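Local atomic coordinates of cytochrome P450 (Bacillus megaterium, PDB entry 5L92), a protein that is a cytochrome P450 that binds and oxidises steroids, holding corticosterone beside a heme and probably acting as a monooxygenase. Residues V282-S287 / S319-A324. Residues are numbered along the deposited sequence; the frame is centred on the assembly and turned at random.
Sequences VLRYRS and SAHRDA
S287 OG takes part in two hydrogen bonds: it accepts from H321 ND1 at 2.9 Å and donates to L283 O at 2.7 Å. OG lies in the plane of the imidazole but above the carbonyl plane of L283. H321 NE2 is itself hydrogen-bonded to the backbone N of M343, consistent with a neutral ring protonated at ND1. The contact joins the C-terminal end of helix 275-285, the K helix of the P450 fold with its ExxR motif, to the type I beta turn from A320 to D323. R284 is the motif arginine. Its chain, bent at chi3, runs past H321 in the opposite direction, with R284 CG beside H321 CB. R284 NH1 then bonds to H321 O at 2.8 Å, with the acceptor tilted out of the guanidinium plane. R322 bends at chi2 (-69°) and carries its guanidinium over one face of Y285. The two planes differ by 9° and their centres lie 4.0 Å apart, a parallel cation-pi stack with R322 NH2 above the ring centre. The same NH2 donates to Y285 O at 3.0 Å, nearly straight at 171° and on an in-plane lone pair, which fixes the rotation of the guanidinium. R284 NE forms a salt bridge with E281 of the motif, and R322 NH1 forms one with E331, which could partly balance the charge of R322 beside R284. On the same helix end, the side chain of L283 lies about 4 Å from the heme. A water completes the join, accepting from R322 NE at 2.9 Å and lying 2.8 Å from R284 O, to which it can donate.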
loop_
_atom_site.group_PDB
_atom_site.type_symbol
_atom_site.label_atom_id
_atom_site.label_comp_id
_atom_site.label_asym_id
_atom_site.label_seq_id
_atom_site.Cartn_x
_atom_site.Cartn_y
_atom_site.Cartn_z
ATOM N N VAL A 282 -8.762 8.391 -6.736
ATOM C CA VAL A 282 -7.490 8.597 -6.034
ATOM C C VAL A 282 -6.552 7.409 -6.251
ATOM O O VAL A 282 -5.362 7.589 -6.537
ATOM C CB VAL A 282 -7.713 8.864 -4.545
ATOM C CG1 VAL A 282 -6.381 9.140 -3.876
ATOM C CG2 VAL A 282 -8.662 10.049 -4.345
ATOM N N LEU A 283 -7.067 6.175 -6.132
ATOM C CA LEU A 283 -6.224 5.012 -6.401
ATOM C C LEU A 283 -5.531 5.108 -7.756
ATOM O O LEU A 283 -4.436 4.563 -7.940
ATOM C CB LEU A 283 -7.057 3.727 -6.361
ATOM C CG LEU A 283 -7.437 3.347 -4.934
ATOM C CD1 LEU A 283 -8.606 2.366 -4.915
ATOM C CD2 LEU A 283 -6.208 2.758 -4.196
ATOM N N ARG A 284 -6.163 5.757 -8.718
ATOM C CA ARG A 284 -5.565 5.944 -10.046
ATOM C C ARG A 284 -4.586 7.117 -10.057
ATOM O O ARG A 284 -3.472 7.008 -10.589
ATOM C CB ARG A 284 -6.683 6.191 -11.087
ATOM C CG ARG A 284 -6.195 6.093 -12.536
ATOM C CD ARG A 284 -7.079 6.823 -13.602
ATOM N NE ARG A 284 -7.291 8.263 -13.369
ATOM C CZ ARG A 284 -6.648 9.249 -13.996
ATOM N NH1 ARG A 284 -5.720 9.005 -14.905
ATOM N NH2 ARG A 284 -6.925 10.501 -13.702
ATOM N N TYR A 285 -5.002 8.253 -9.484
ATOM C CA TYR A 285 -4.355 9.551 -9.659
ATOM C C TYR A 285 -3.195 9.767 -8.691
ATOM O O TYR A 285 -2.179 10.355 -9.071
ATOM C CB TYR A 285 -5.411 10.664 -9.498
ATOM C CG TYR A 285 -5.001 12.022 -10.020
ATOM C CD1 TYR A 285 -5.030 12.319 -11.384
ATOM C CD2 TYR A 285 -4.599 13.005 -9.152
ATOM C CE1 TYR A 285 -4.658 13.584 -11.837
ATOM C CE2 TYR A 285 -4.254 14.244 -9.582
ATOM C CZ TYR A 285 -4.272 14.540 -10.916
ATOM O OH TYR A 285 -3.894 15.791 -11.297
ATOM N N ARG A 286 -3.322 9.284 -7.456
ATOM C CA ARG A 286 -2.299 9.421 -6.432
ATOM C C ARG A 286 -2.139 8.086 -5.701
ATOM O O ARG A 286 -2.464 7.915 -4.529
ATOM C CB ARG A 286 -2.614 10.574 -5.501
ATOM C CG ARG A 286 -2.188 11.924 -6.143
ATOM C CD ARG A 286 -2.053 13.037 -5.130
ATOM N NE ARG A 286 -2.000 14.326 -5.776
ATOM C CZ ARG A 286 -0.929 14.837 -6.367
ATOM N NH1 ARG A 286 0.201 14.155 -6.401
ATOM N NH2 ARG A 286 -0.991 16.037 -6.938
ATOM N N SER A 287 -1.684 7.119 -6.457
ATOM C CA SER A 287 -1.697 5.732 -6.013
ATOM C C SER A 287 -0.766 5.532 -4.817
ATOM O O SER A 287 0.409 5.907 -4.895
ATOM C CB SER A 287 -1.282 4.855 -7.173
ATOM O OG SER A 287 -1.840 5.342 -8.396
ATOM N N SER A 319 2.506 5.333 -13.563
ATOM C CA SER A 319 2.581 5.733 -14.962
ATOM C C SER A 319 1.461 5.129 -15.804
ATOM O O SER A 319 0.820 5.832 -16.598
ATOM C CB SER A 319 3.939 5.327 -15.524
ATOM O OG SER A 319 4.106 5.826 -16.838
ATOM N N ALA A 320 1.250 3.818 -15.678
ATOM C CA ALA A 320 0.165 3.148 -16.385
ATOM C C ALA A 320 -1.168 3.843 -16.158
ATOM O O ALA A 320 -2.031 3.845 -17.045
ATOM C CB ALA A 320 0.054 1.688 -15.938
ATOM N N HIS A 321 -1.379 4.383 -14.948
ATOM C CA HIS A 321 -2.646 4.977 -14.561
ATOM C C HIS A 321 -2.926 6.304 -15.264
ATOM O O HIS A 321 -4.055 6.805 -15.137
ATOM C CB HIS A 321 -2.662 5.216 -13.060
ATOM C CG HIS A 321 -2.777 3.973 -12.243
ATOM N ND1 HIS A 321 -2.475 3.940 -10.897
ATOM C CD2 HIS A 321 -3.132 2.714 -12.588
ATOM C CE1 HIS A 321 -2.689 2.720 -10.441
ATOM N NE2 HIS A 321 -3.069 1.953 -11.447
ATOM N N ARG A 322 -1.905 6.888 -15.914
ATOM C CA ARG A 322 -1.963 8.128 -16.674
ATOM C C ARG A 322 -1.839 7.905 -18.191
ATOM O O ARG A 322 -1.614 8.858 -18.934
ATOM C CB ARG A 322 -0.849 9.077 -16.221
ATOM C CG ARG A 322 -0.737 9.385 -14.739
ATOM C CD ARG A 322 -1.884 10.209 -14.244
ATOM N NE ARG A 322 -1.771 10.666 -12.856
ATOM C CZ ARG A 322 -1.515 11.925 -12.500
ATOM N NH1 ARG A 322 -1.326 12.874 -13.408
ATOM N NH2 ARG A 322 -1.475 12.243 -11.235
ATOM N N ASP A 323 -1.967 6.675 -18.656
ATOM C CA ASP A 323 -1.777 6.318 -20.053
ATOM C C ASP A 323 -3.025 6.710 -20.853
ATOM O O ASP A 323 -4.134 6.250 -20.544
ATOM C CB ASP A 323 -1.514 4.811 -20.117
ATOM C CG ASP A 323 -1.127 4.324 -21.499
ATOM O OD1 ASP A 323 -1.703 4.822 -22.494
ATOM O OD2 ASP A 323 -0.251 3.422 -21.584
ATOM N N ALA A 324 -2.855 7.560 -21.870
ATOM C CA ALA A 324 -4.033 8.119 -22.550
ATOM C C ALA A 324 -4.850 7.050 -23.273
ATOM O O ALA A 324 -6.080 7.177 -23.378
ATOM C CB ALA A 324 -3.616 9.194 -23.531
HETATM O O HOH W 1 -1.039 8.220 -11.409
#